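Local coordinates for extracellular invertase (Aspergillus kawachii, PDB 5XH8), which probably hydrolyses the fructosyl bond of sucrose as a family 32 glycoside hydrolase, and has high transfructosylation activity that yields fructooligosaccharides such as 1-kestose, at residues A[122-127]-A[282-287]; A[244-249]-A[271-276]; A[165-170]-A[198-203]. All coordinates share one frame; numbering follows the deposited sequence.

Contact 1. Residues A[122-127]-A[282-287]. With NA (sodium ion), chain B.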
ATOM      1  N   PRO A 122     -15.138   3.012   7.301  1.00 26.76           N
ATOM      2  CA  PRO A 122     -14.863   2.709   8.726  1.00 25.73           C
ATOM      3  C   PRO A 122     -13.983   1.486   8.931  1.00 24.42           C
ATOM      4  O   PRO A 122     -13.830   0.676   8.038  1.00 22.61           O
ATOM      5  CB  PRO A 122     -16.266   2.425   9.287  1.00 26.53           C
ATOM      6  CG  PRO A 122     -17.008   1.856   8.132  1.00 26.44           C
ATOM      7  CD  PRO A 122     -16.501   2.603   6.902  1.00 27.15           C
ATOM      8  N   ILE A 123     -13.439   1.349  10.135  1.00 23.41           N
ATOM      9  CA  ILE A 123     -12.651   0.197  10.511  1.00 23.55           C
ATOM     10  C   ILE A 123     -13.197  -0.254  11.859  1.00 25.02           C
ATOM     11  O   ILE A 123     -13.230   0.538  12.818  1.00 23.75           O
ATOM     12  CB  ILE A 123     -11.147   0.571  10.672  1.00 23.98           C
ATOM     13  CG1 ILE A 123     -10.564   1.176   9.374  1.00 22.77           C
ATOM     14  CG2 ILE A 123     -10.336  -0.625  11.149  1.00 24.37           C
ATOM     15  CD1 ILE A 123      -9.296   1.961   9.629  1.00 23.24           C
ATOM     16  N   HIS A 124     -13.620  -1.513  11.939  1.00 24.25           N
ATOM     17  CA  HIS A 124     -14.068  -2.084  13.218  1.00 24.74           C
ATOM     18  C   HIS A 124     -14.035  -3.610  13.187  1.00 23.24           C
ATOM     19  O   HIS A 124     -14.295  -4.212  12.165  1.00 24.16           O
ATOM     20  CB  HIS A 124     -15.468  -1.582  13.595  1.00 24.79           C
ATOM     21  CG  HIS A 124     -15.789  -1.741  15.043  1.00 25.84           C
ATOM     22  ND1 HIS A 124     -16.615  -2.739  15.515  1.00 25.57           N
ATOM     23  CD2 HIS A 124     -15.369  -1.053  16.132  1.00 27.13           C
ATOM     24  CE1 HIS A 124     -16.715  -2.644  16.827  1.00 27.56           C
ATOM     25  NE2 HIS A 124     -15.965  -1.633  17.230  1.00 27.63           N
ATOM     26  N   TRP A 125     -13.715  -4.213  14.320  1.00 23.45           N
ATOM     27  CA  TRP A 125     -13.631  -5.662  14.434  1.00 25.57           C
ATOM     28  C   TRP A 125     -14.926  -6.393  14.038  1.00 25.39           C
ATOM     29  O   TRP A 125     -14.862  -7.509  13.543  1.00 25.50           O
ATOM     30  CB  TRP A 125     -13.182  -6.091  15.853  1.00 26.63           C
ATOM     31  CG  TRP A 125     -14.134  -5.726  16.947  1.00 27.14           C
ATOM     32  CD1 TRP A 125     -14.052  -4.643  17.769  1.00 28.34           C
ATOM     33  CD2 TRP A 125     -15.291  -6.449  17.360  1.00 28.78           C
ATOM     34  NE1 TRP A 125     -15.092  -4.626  18.651  1.00 26.50           N
ATOM     35  CE2 TRP A 125     -15.877  -5.721  18.427  1.00 29.18           C
ATOM     36  CE3 TRP A 125     -15.915  -7.625  16.921  1.00 30.66           C
ATOM     37  CZ2 TRP A 125     -17.056  -6.135  19.062  1.00 29.15           C
ATOM     38  CZ3 TRP A 125     -17.092  -8.039  17.561  1.00 29.88           C
ATOM     39  CH2 TRP A 125     -17.649  -7.285  18.611  1.00 29.58           C
ATOM     40  N   SER A 126     -16.067  -5.741  14.261  1.00 26.13           N
ATOM     41  CA  SER A 126     -17.387  -6.320  14.034  1.00 27.85           C
ATOM     42  C   SER A 126     -17.872  -6.310  12.594  1.00 28.64           C
ATOM     43  O   SER A 126     -18.910  -6.873  12.333  1.00 26.10           O
ATOM     44  CB  SER A 126     -18.432  -5.591  14.879  1.00 27.38           C
ATOM     45  OG  SER A 126     -18.629  -4.254  14.451  1.00 26.07           O
ATOM     46  N   ILE A 127     -17.159  -5.635  11.688  1.00 28.93           N
ATOM     47  CA  ILE A 127     -17.595  -5.523  10.280  1.00 28.02           C
ATOM     48  C   ILE A 127     -16.525  -6.056   9.355  1.00 27.80           C
ATOM     49  O   ILE A 127     -15.377  -6.254   9.789  1.00 28.05           O
ATOM     50  CB  ILE A 127     -17.952  -4.074   9.899  1.00 29.26           C
ATOM     51  CG1 ILE A 127     -16.740  -3.120  10.073  1.00 30.08           C
ATOM     52  CG2 ILE A 127     -19.164  -3.617  10.688  1.00 29.18           C
ATOM     53  CD1 ILE A 127     -16.971  -1.721   9.523  1.00 28.47           C
ATOM     54  N   GLN A 282     -20.437  -2.163  14.672  1.00 30.31           N
ATOM     55  CA  GLN A 282     -19.561  -1.031  14.965  1.00 31.09           C
ATOM     56  C   GLN A 282     -19.551  -0.546  16.409  1.00 29.86           C
ATOM     57  O   GLN A 282     -19.092   0.559  16.663  1.00 30.47           O
ATOM     58  CB  GLN A 282     -19.813   0.148  14.004  1.00 29.63           C
ATOM     59  CG  GLN A 282     -19.497  -0.217  12.572  1.00 30.00           C
ATOM     60  CD  GLN A 282     -19.519   0.981  11.635  1.00 30.57           C
ATOM     61  OE1 GLN A 282     -18.767   1.917  11.795  1.00 32.23           O
ATOM     62  NE2 GLN A 282     -20.361   0.929  10.649  1.00 33.50           N
ATOM     63  N   LEU A 283     -19.996  -1.375  17.351  1.00 29.82           N
ATOM     64  CA  LEU A 283     -19.991  -0.990  18.760  1.00 31.29           C
ATOM     65  C   LEU A 283     -19.115  -1.900  19.561  1.00 29.94           C
ATOM     66  O   LEU A 283     -19.305  -3.123  19.557  1.00 28.47           O
ATOM     67  CB  LEU A 283     -21.396  -1.031  19.376  1.00 33.90           C
ATOM     68  CG  LEU A 283     -21.491  -0.621  20.867  1.00 35.78           C
ATOM     69  CD1 LEU A 283     -21.126   0.847  21.024  1.00 37.45           C
ATOM     70  CD2 LEU A 283     -22.881  -0.878  21.444  1.00 38.20           C
ATOM     71  N   THR A 284     -18.157  -1.286  20.256  1.00 27.44           N
ATOM     72  CA  THR A 284     -17.417  -1.937  21.316  1.00 28.08           C
ATOM     73  C   THR A 284     -18.035  -1.494  22.630  1.00 28.18           C
ATOM     74  O   THR A 284     -17.985  -0.308  22.949  1.00 27.34           O
ATOM     75  CB  THR A 284     -15.932  -1.551  21.278  1.00 26.63           C
ATOM     76  OG1 THR A 284     -15.373  -2.040  20.057  1.00 27.09           O
ATOM     77  CG2 THR A 284     -15.200  -2.166  22.472  1.00 26.74           C
ATOM     78  N   SER A 285     -18.632  -2.429  23.379  1.00 27.90           N
ATOM     79  CA  SER A 285     -19.387  -2.045  24.590  1.00 30.07           C
ATOM     80  C   SER A 285     -18.507  -2.083  25.809  1.00 29.21           C
ATOM     81  O   SER A 285     -18.776  -1.363  26.752  1.00 30.26           O
ATOM     82  CB  SER A 285     -20.629  -2.929  24.799  1.00 29.85           C
ATOM     83  OG  SER A 285     -20.229  -4.282  24.803  1.00 33.01           O
ATOM     84  N   ILE A 286     -17.444  -2.890  25.780  1.00 30.40           N
ATOM     85  CA  ILE A 286     -16.537  -3.043  26.922  1.00 31.36           C
ATOM     86  C   ILE A 286     -15.094  -2.757  26.485  1.00 29.32           C
ATOM     87  O   ILE A 286     -14.584  -3.431  25.605  1.00 28.15           O
ATOM     88  CB  ILE A 286     -16.619  -4.493  27.501  1.00 34.49           C
ATOM     89  CG1 ILE A 286     -18.087  -4.897  27.821  1.00 37.66           C
ATOM     90  CG2 ILE A 286     -15.746  -4.634  28.736  1.00 35.71           C
ATOM     91  CD1 ILE A 286     -18.770  -4.018  28.866  1.00 42.00           C
ATOM     92  N   HIS A 287     -14.432  -1.788  27.126  1.00 27.69           N
ATOM     93  CA  HIS A 287     -13.029  -1.488  26.835  1.00 26.99           C
ATOM     94  C   HIS A 287     -12.197  -1.864  28.056  1.00 27.30           C
ATOM     95  O   HIS A 287     -12.067  -1.067  28.992  1.00 26.20           O
ATOM     96  CB  HIS A 287     -12.879   0.011  26.497  1.00 27.63           C
ATOM     97  CG  HIS A 287     -13.520   0.426  25.203  1.00 27.30           C
ATOM     98  ND1 HIS A 287     -14.873   0.683  25.084  1.00 28.23           N
ATOM     99  CD2 HIS A 287     -12.989   0.658  23.976  1.00 27.11           C
ATOM    100  CE1 HIS A 287     -15.142   1.070  23.846  1.00 27.22           C
ATOM    101  NE2 HIS A 287     -14.018   1.039  23.149  1.00 26.73           N
TER
HETATM  102 NA    NA B 701     -11.690   0.325  30.731  1.00 25.19          NA
HETATM  103  O   HOH W   1     -16.332   1.986  13.077  1.00 36.23           O
HETATM  104  O   HOH W   2     -10.449  -1.283  32.041  1.00 26.76           O
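T284 OG1 is the polar hub here, taking two N-H groups from the 122-127 loop. H124 NE2 donates to T284 OG1 at 2.9 Å, the oxygen tilted somewhat from the imidazole plane, and W125 NE1 reaches T284 OG1 at 3.0 Å, almost within the indole plane. Through the other ring nitrogen, H124 ND1 pairs with S126 OG at 2.7 Å, and S126 OG in turn accepts Q282 N at 2.8 Å. Chi1 (-161°) sets H124 CG anti to N; bonds to T284 and S126 then hold the ring.

Packing fills the faces. Q282 CA sits over one face of the H124 ring in a CH-pi contact, 3.8 Å from the ring centroid, while W125 CD1 lies against the opposite face, near the rim. Further out, I127 CG2 meets Q282 CG at 3.9 Å. A water links Q282 OE1 to I123 O, weakly on the latter side.

The loop after strand 112-118 thus meets the approach to propeller strand 286-298, where H287 O binds sodium with backbone oxygens of G315, F316 and S318 and a water. Accepting two N-H groups leaves the T284 hydroxyl hydrogen for E273 OE1, joining H124, W125 and E273 through one hydroxyl.

Contact 2. Residues A[244-249]-A[271-276]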
ATOM      1  N   ALA A 244     -11.629 -11.132  24.518  1.00 29.28           N
ATOM      2  CA  ALA A 244     -12.638 -10.399  23.785  1.00 29.05           C
ATOM      3  C   ALA A 244     -12.422 -10.501  22.264  1.00 28.88           C
ATOM      4  O   ALA A 244     -11.869 -11.516  21.784  1.00 29.11           O
ATOM      5  CB  ALA A 244     -12.722  -8.961  24.302  1.00 29.54           C
ATOM      6  N   PHE A 245     -12.844  -9.496  21.497  1.00 27.04           N
ATOM      7  CA  PHE A 245     -12.905  -9.660  20.032  1.00 27.58           C
ATOM      8  C   PHE A 245     -11.755  -9.088  19.230  1.00 26.33           C
ATOM      9  O   PHE A 245     -11.640  -9.365  18.038  1.00 27.34           O
ATOM     10  CB  PHE A 245     -14.213  -9.113  19.531  1.00 27.40           C
ATOM     11  CG  PHE A 245     -15.415  -9.881  20.026  1.00 28.81           C
ATOM     12  CD1 PHE A 245     -16.000  -9.574  21.247  1.00 31.16           C
ATOM     13  CD2 PHE A 245     -15.968 -10.904  19.260  1.00 30.08           C
ATOM     14  CE1 PHE A 245     -17.118 -10.265  21.699  1.00 32.07           C
ATOM     15  CE2 PHE A 245     -17.088 -11.612  19.706  1.00 30.91           C
ATOM     16  CZ  PHE A 245     -17.665 -11.287  20.926  1.00 31.09           C
ATOM     17  N   ASN A 246     -10.904  -8.290  19.868  1.00 26.14           N
ATOM     18  CA  ASN A 246      -9.801  -7.618  19.171  1.00 24.65           C
ATOM     19  C   ASN A 246      -8.858  -7.030  20.211  1.00 23.51           C
ATOM     20  O   ASN A 246      -9.319  -6.543  21.224  1.00 25.01           O
ATOM     21  CB  ASN A 246     -10.364  -6.504  18.271  1.00 25.70           C
ATOM     22  CG  ASN A 246      -9.312  -5.896  17.378  1.00 25.92           C
ATOM     23  OD1 ASN A 246      -8.740  -6.571  16.520  1.00 26.61           O
ATOM     24  ND2 ASN A 246      -9.054  -4.613  17.570  1.00 25.77           N
ATOM     25  N   PHE A 247      -7.549  -7.116  19.977  1.00 23.70           N
ATOM     26  CA  PHE A 247      -6.558  -6.443  20.808  1.00 24.57           C
ATOM     27  C   PHE A 247      -6.158  -5.086  20.186  1.00 25.61           C
ATOM     28  O   PHE A 247      -6.036  -4.974  18.967  1.00 22.51           O
ATOM     29  CB  PHE A 247      -5.264  -7.256  20.955  1.00 26.08           C
ATOM     30  CG  PHE A 247      -5.369  -8.520  21.789  1.00 26.11           C
ATOM     31  CD1 PHE A 247      -6.417  -8.758  22.685  1.00 27.67           C
ATOM     32  CD2 PHE A 247      -4.359  -9.469  21.687  1.00 26.81           C
ATOM     33  CE1 PHE A 247      -6.462  -9.936  23.425  1.00 27.94           C
ATOM     34  CE2 PHE A 247      -4.400 -10.647  22.438  1.00 27.72           C
ATOM     35  CZ  PHE A 247      -5.449 -10.867  23.312  1.00 26.62           C
ATOM     36  N   GLU A 248      -5.927  -4.100  21.061  1.00 24.41           N
ATOM     37  CA  GLU A 248      -5.511  -2.738  20.697  1.00 24.03           C
ATOM     38  C   GLU A 248      -4.320  -2.330  21.574  1.00 24.27           C
ATOM     39  O   GLU A 248      -4.119  -2.881  22.669  1.00 23.82           O
ATOM     40  CB  GLU A 248      -6.673  -1.767  20.909  1.00 23.43           C
ATOM     41  CG  GLU A 248      -7.917  -2.082  20.058  1.00 23.41           C
ATOM     42  CD  GLU A 248      -8.837  -0.895  19.927  1.00 24.66           C
ATOM     43  OE1 GLU A 248      -9.630  -0.660  20.875  1.00 22.89           O
ATOM     44  OE2 GLU A 248      -8.715  -0.161  18.898  1.00 23.97           O
ATOM     45  N   THR A 249      -3.530  -1.388  21.067  1.00 22.74           N
ATOM     46  CA  THR A 249      -2.438  -0.714  21.800  1.00 23.90           C
ATOM     47  C   THR A 249      -1.523  -1.641  22.612  1.00 23.85           C
ATOM     48  O   THR A 249      -1.144  -1.334  23.759  1.00 22.12           O
ATOM     49  CB  THR A 249      -2.978   0.426  22.699  1.00 24.40           C
ATOM     50  OG1 THR A 249      -3.762  -0.115  23.767  1.00 22.94           O
ATOM     51  CG2 THR A 249      -3.827   1.377  21.873  1.00 24.30           C
ATOM     52  N   GLY A 271      -5.383  -3.160  25.252  1.00 24.87           N
ATOM     53  CA  GLY A 271      -6.810  -2.919  25.312  1.00 24.80           C
ATOM     54  C   GLY A 271      -7.496  -4.108  24.660  1.00 25.01           C
ATOM     55  O   GLY A 271      -7.024  -4.624  23.649  1.00 23.85           O
ATOM     56  N   THR A 272      -8.614  -4.548  25.225  1.00 24.51           N
ATOM     57  CA  THR A 272      -9.444  -5.542  24.547  1.00 25.21           C
ATOM     58  C   THR A 272     -10.824  -4.962  24.287  1.00 24.31           C
ATOM     59  O   THR A 272     -11.395  -4.281  25.145  1.00 23.10           O
ATOM     60  CB  THR A 272      -9.536  -6.889  25.329  1.00 25.89           C
ATOM     61  OG1 THR A 272     -10.446  -6.789  26.423  1.00 25.79           O
ATOM     62  CG2 THR A 272      -8.202  -7.293  25.826  1.00 25.62           C
ATOM     63  N   GLU A 273     -11.335  -5.229  23.083  1.00 25.04           N
ATOM     64  CA  GLU A 273     -12.625  -4.736  22.634  1.00 25.42           C
ATOM     65  C   GLU A 273     -13.673  -5.834  22.831  1.00 27.75           C
ATOM     66  O   GLU A 273     -13.657  -6.852  22.126  1.00 28.36           O
ATOM     67  CB  GLU A 273     -12.575  -4.315  21.165  1.00 23.52           C
ATOM     68  CG  GLU A 273     -11.593  -3.192  20.871  1.00 24.27           C
ATOM     69  CD  GLU A 273     -11.875  -2.544  19.530  1.00 23.98           C
ATOM     70  OE1 GLU A 273     -12.904  -1.829  19.427  1.00 21.47           O
ATOM     71  OE2 GLU A 273     -11.101  -2.802  18.584  1.00 22.61           O
ATOM     72  N   GLY A 274     -14.566  -5.602  23.795  1.00 30.27           N
ATOM     73  CA  GLY A 274     -15.622  -6.537  24.165  1.00 31.42           C
ATOM     74  C   GLY A 274     -17.010  -6.144  23.713  1.00 31.99           C
ATOM     75  O   GLY A 274     -17.267  -5.010  23.256  1.00 31.29           O
ATOM     76  N   SER A 275     -17.910  -7.109  23.850  1.00 31.41           N
ATOM     77  CA  SER A 275     -19.281  -6.977  23.391  1.00 35.47           C
ATOM     78  C   SER A 275     -20.148  -7.969  24.138  1.00 39.50           C
ATOM     79  O   SER A 275     -19.666  -9.033  24.491  1.00 37.93           O
ATOM     80  CB  SER A 275     -19.341  -7.318  21.911  1.00 36.37           C
ATOM     81  OG  SER A 275     -20.619  -7.049  21.361  1.00 39.36           O
ATOM     82  N   ASP A 276     -21.414  -7.626  24.355  1.00 48.11           N
ATOM     83  CA  ASP A 276     -22.454  -8.638  24.613  1.00 52.85           C
ATOM     84  C   ASP A 276     -22.805  -9.318  23.313  1.00 52.44           C
ATOM     85  O   ASP A 276     -22.505  -8.800  22.238  1.00 49.68           O
ATOM     86  CB  ASP A 276     -23.714  -8.004  25.157  1.00 56.99           C
ATOM     87  CG  ASP A 276     -23.457  -7.242  26.403  1.00 62.99           C
ATOM     88  OD1 ASP A 276     -22.909  -7.849  27.359  1.00 62.20           O
ATOM     89  OD2 ASP A 276     -23.769  -6.032  26.406  1.00 69.03           O
TER
HETATM   90  O   HOH W   3     -11.667   0.980  21.015  1.00 29.49           O
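F247 and T272 form an antiparallel non-hydrogen-bonded pair, their CA atoms 4.8 Å apart, and next to them E248 and G271 make the hydrogen-bonded pair: E248 N gives to G271 O, and G271 N to E248 O. The touching parts run 150° apart. Strand 247-248 is thereby joined to strand 265-274 in an antiparallel sheet of the family 32 beta-propeller. Beyond the paired residues the backbones stay joined, E273 N donating to N246 O and F245 N to E273 O at 2.8 Å. The chain turns a corner at T249, which breaks strand 247-248 from strand 250-255.

On one face of the sheet F247 and T272 lie side by side, CD1 of F247 meeting CG2 of T272 at 3.9 Å. Nearby, A244 CB is pressed against E273 O at 3.2 Å. The F245 ring presents its edge to E273 O, and CE1 of F245 touches S275 CB; W125 stacks on this ring.

The other cluster is acidic. E273 runs beside N246, and N246 ND2 donates to the anti lone pair of E273 OE2 at 2.9 Å, while N246 OD1 is taken by T167. E248 crosses E273 at about a right angle, yet the two carboxylates stack with planes only 20° apart, leaving E248 OE1 3.5 Å from E273 OE2, two acceptors with no bond between them. A water donates to E248 OE1 at 2.6 Å and weakly to E273 OE1. The E248 side chain also lies about 4 Å from a bound glycerol.

Donors around the pair hold it in place, R170 reaching both, by a salt bridge to E248 OE2 but only weakly to E273. Y319 on E248 OE1, and T284 and N246 on E273, complete the set, fixing the rotation of both carboxylates.

Contact 3. Residues A[165-170]-A[198-203]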
ATOM      1  N   ASN A 165      -7.317 -12.330   7.057  1.00 26.68           N
ATOM      2  CA  ASN A 165      -8.561 -11.596   7.152  1.00 27.77           C
ATOM      3  C   ASN A 165      -8.621 -10.974   8.556  1.00 28.14           C
ATOM      4  O   ASN A 165      -9.231 -11.515   9.514  1.00 28.91           O
ATOM      5  CB  ASN A 165      -9.718 -12.557   6.898  1.00 28.67           C
ATOM      6  CG  ASN A 165     -11.066 -11.871   6.940  1.00 32.24           C
ATOM      7  OD1 ASN A 165     -11.175 -10.650   6.924  1.00 30.73           O
ATOM      8  ND2 ASN A 165     -12.110 -12.667   6.991  1.00 32.90           N
ATOM      9  N   VAL A 166      -7.910  -9.861   8.694  1.00 24.77           N
ATOM     10  CA  VAL A 166      -7.769  -9.199   9.986  1.00 24.74           C
ATOM     11  C   VAL A 166      -9.031  -8.469  10.475  1.00 24.01           C
ATOM     12  O   VAL A 166      -9.786  -7.938   9.674  1.00 23.84           O
ATOM     13  CB  VAL A 166      -6.598  -8.209   9.984  1.00 26.08           C
ATOM     14  CG1 VAL A 166      -5.286  -8.961   9.799  1.00 26.50           C
ATOM     15  CG2 VAL A 166      -6.803  -7.110   8.929  1.00 25.79           C
ATOM     16  N   THR A 167      -9.224  -8.436  11.800  1.00 23.32           N
ATOM     17  CA  THR A 167     -10.218  -7.587  12.450  1.00 23.11           C
ATOM     18  C   THR A 167      -9.738  -6.137  12.567  1.00 23.20           C
ATOM     19  O   THR A 167     -10.558  -5.207  12.611  1.00 23.26           O
ATOM     20  CB  THR A 167     -10.533  -8.061  13.875  1.00 25.06           C
ATOM     21  OG1 THR A 167      -9.319  -8.345  14.583  1.00 24.36           O
ATOM     22  CG2 THR A 167     -11.431  -9.311  13.846  1.00 26.67           C
ATOM     23  N   ALA A 168      -8.415  -5.999  12.649  1.00 22.28           N
ATOM     24  CA  ALA A 168      -7.689  -4.771  12.883  1.00 22.56           C
ATOM     25  C   ALA A 168      -6.222  -5.082  12.680  1.00 23.30           C
ATOM     26  O   ALA A 168      -5.787  -6.238  12.865  1.00 22.45           O
ATOM     27  CB  ALA A 168      -7.885  -4.281  14.315  1.00 22.74           C
ATOM     28  N   PHE A 169      -5.459  -4.041  12.338  1.00 23.17           N
ATOM     29  CA  PHE A 169      -4.033  -4.161  12.080  1.00 23.29           C
ATOM     30  C   PHE A 169      -3.328  -2.814  12.296  1.00 21.68           C
ATOM     31  O   PHE A 169      -3.003  -2.103  11.342  1.00 20.16           O
ATOM     32  CB  PHE A 169      -3.832  -4.691  10.663  1.00 24.06           C
ATOM     33  CG  PHE A 169      -2.423  -5.097  10.358  1.00 24.24           C
ATOM     34  CD1 PHE A 169      -1.880  -6.229  10.931  1.00 25.26           C
ATOM     35  CD2 PHE A 169      -1.669  -4.383   9.464  1.00 25.24           C
ATOM     36  CE1 PHE A 169      -0.577  -6.604  10.656  1.00 25.41           C
ATOM     37  CE2 PHE A 169      -0.369  -4.758   9.169  1.00 25.60           C
ATOM     38  CZ  PHE A 169       0.175  -5.881   9.763  1.00 24.92           C
ATOM     39  N   ARG A 170      -3.086  -2.467  13.560  1.00 20.79           N
ATOM     40  CA  ARG A 170      -2.658  -1.109  13.886  1.00 21.17           C
ATOM     41  C   ARG A 170      -1.886  -1.014  15.184  1.00 21.71           C
ATOM     42  O   ARG A 170      -1.700  -2.024  15.879  1.00 20.63           O
ATOM     43  CB  ARG A 170      -3.881  -0.187  13.919  1.00 20.48           C
ATOM     44  CG  ARG A 170      -5.001  -0.632  14.836  1.00 20.59           C
ATOM     45  CD  ARG A 170      -6.051   0.480  15.011  1.00 20.71           C
ATOM     46  NE  ARG A 170      -7.173   0.026  15.836  1.00 21.29           N
ATOM     47  CZ  ARG A 170      -8.252  -0.643  15.408  1.00 21.29           C
ATOM     48  NH1 ARG A 170      -8.454  -0.905  14.108  1.00 20.84           N
ATOM     49  NH2 ARG A 170      -9.175  -1.034  16.300  1.00 20.54           N
ATOM     50  N   GLY A 198      -6.382  -8.831  15.395  1.00 25.90           N
ATOM     51  CA  GLY A 198      -6.893 -10.195  15.450  1.00 26.45           C
ATOM     52  C   GLY A 198      -7.277 -10.681  14.074  1.00 27.21           C
ATOM     53  O   GLY A 198      -7.027  -9.996  13.066  1.00 24.35           O
ATOM     54  N   LEU A 199      -7.899 -11.852  14.035  1.00 26.99           N
ATOM     55  CA  LEU A 199      -8.351 -12.457  12.794  1.00 26.76           C
ATOM     56  C   LEU A 199      -9.823 -12.820  12.925  1.00 26.75           C
ATOM     57  O   LEU A 199     -10.252 -13.350  13.950  1.00 28.17           O
ATOM     58  CB  LEU A 199      -7.515 -13.701  12.465  1.00 26.75           C
ATOM     59  CG  LEU A 199      -6.056 -13.496  12.109  1.00 28.53           C
ATOM     60  CD1 LEU A 199      -5.318 -14.838  11.975  1.00 30.64           C
ATOM     61  CD2 LEU A 199      -5.920 -12.703  10.815  1.00 29.04           C
ATOM     62  N   HIS A 200     -10.591 -12.508  11.892  1.00 27.56           N
ATOM     63  CA  HIS A 200     -12.008 -12.826  11.860  1.00 31.00           C
ATOM     64  C   HIS A 200     -12.192 -14.347  12.022  1.00 32.81           C
ATOM     65  O   HIS A 200     -11.428 -15.128  11.452  1.00 31.83           O
ATOM     66  CB  HIS A 200     -12.640 -12.361  10.548  1.00 29.21           C
ATOM     67  CG  HIS A 200     -12.884 -10.886  10.482  1.00 29.56           C
ATOM     68  ND1 HIS A 200     -14.020 -10.301  10.988  1.00 28.98           N
ATOM     69  CD2 HIS A 200     -12.144  -9.876   9.960  1.00 28.91           C
ATOM     70  CE1 HIS A 200     -13.970  -8.996  10.790  1.00 29.54           C
ATOM     71  NE2 HIS A 200     -12.840  -8.711  10.174  1.00 27.53           N
ATOM     72  N   GLU A 201     -13.175 -14.740  12.833  1.00 36.32           N
ATOM     73  CA  GLU A 201     -13.462 -16.159  13.136  1.00 39.11           C
ATOM     74  C   GLU A 201     -12.331 -16.921  13.808  1.00 38.60           C
ATOM     75  O   GLU A 201     -12.374 -18.140  13.828  1.00 40.93           O
ATOM     76  CB  GLU A 201     -13.839 -16.968  11.869  1.00 41.70           C
ATOM     77  CG  GLU A 201     -14.636 -16.258  10.810  1.00 48.81           C
ATOM     78  CD  GLU A 201     -15.814 -15.538  11.371  1.00 52.48           C
ATOM     79  OE1 GLU A 201     -16.464 -16.075  12.296  1.00 65.30           O
ATOM     80  OE2 GLU A 201     -16.078 -14.436  10.889  1.00 51.75           O
ATOM     81  N   LYS A 202     -11.304 -16.247  14.318  1.00 38.50           N
ATOM     82  CA  LYS A 202     -10.256 -16.932  15.040  1.00 36.21           C
ATOM     83  C   LYS A 202     -10.089 -16.284  16.401  1.00 36.53           C
ATOM     84  O   LYS A 202     -10.271 -16.961  17.415  1.00 33.27           O
ATOM     85  CB  LYS A 202      -8.957 -16.941  14.255  1.00 40.35           C
ATOM     86  CG  LYS A 202      -9.056 -17.658  12.922  1.00 48.57           C
ATOM     87  CD  LYS A 202      -7.681 -17.760  12.273  1.00 55.74           C
ATOM     88  CE  LYS A 202      -7.732 -18.027  10.766  1.00 63.57           C
ATOM     89  NZ  LYS A 202      -7.194 -19.369  10.396  1.00 67.51           N
ATOM     90  N   GLY A 203      -9.736 -14.988  16.419  1.00 32.88           N
ATOM     91  CA  GLY A 203      -9.705 -14.202  17.638  1.00 30.17           C
ATOM     92  C   GLY A 203      -8.582 -13.183  17.676  1.00 30.75           C
ATOM     93  O   GLY A 203      -7.799 -13.051  16.716  1.00 28.36           O
TER
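H200 N donates to N165 O at 2.9 Å, and a second backbone bond runs from T167 N to G198 O at 3.0 Å. Between them V166 and L199 form an antiparallel non-hydrogen-bonded pair, with V166 CA also giving a CA-H contact to G198 O.

The aromatic contact belongs to H200. T167 CG2 sits directly over the centre of the imidazole, a CH-pi contact at 3.8 Å, while V166 O approaches the ring edge, 3.1 Å from H200 CD2. The N165 and H200 side chains cross at about a right angle, amide and ring planes 26° apart, which brings N165 OD1 within 3.3 Å of H200 CD2. H200 ND1 is hydrogen-bonded to a glycerol that probably comes from the crystallisation liquor.

Apolar packing is slight, V166 CG1 against L199 CD2 at 3.9 Å. T167 OG1, placed between its backbone N and carbonyl carbon (chi1 46°), lies close to G198, with N246 as its outside partner.

Past L199 the chain reverses, K202 and G203 both facing L199 in a classic beta bulge. The contact ties the start of strand 166-176 to the end of strand 191-199, neighbours in a four-stranded antiparallel sheet, the arrangement of one blade of the family 32 beta-propeller.

How the contacts relate
All three contacts lie in the family 32 N-terminal region, on one side of the chain's centre. Contacts 1 and 2 are closest, centres about 8 Å apart, and meet in one sheet where strands 265-274 and 286-298 are neighbours; contact 3, in the sheet begun by strand 166-176, has its centre about 11 Å from that of contact 2 and 12 Å from that of contact 1. Along the chain, contact 1 opens first and closes last, with contact 3 and then contact 2 between. Side-chain bonds join the three, one of them through R170, which begins the Arg-Asp-Pro motif of this family, so loops and strands from different blades are knitted into one network.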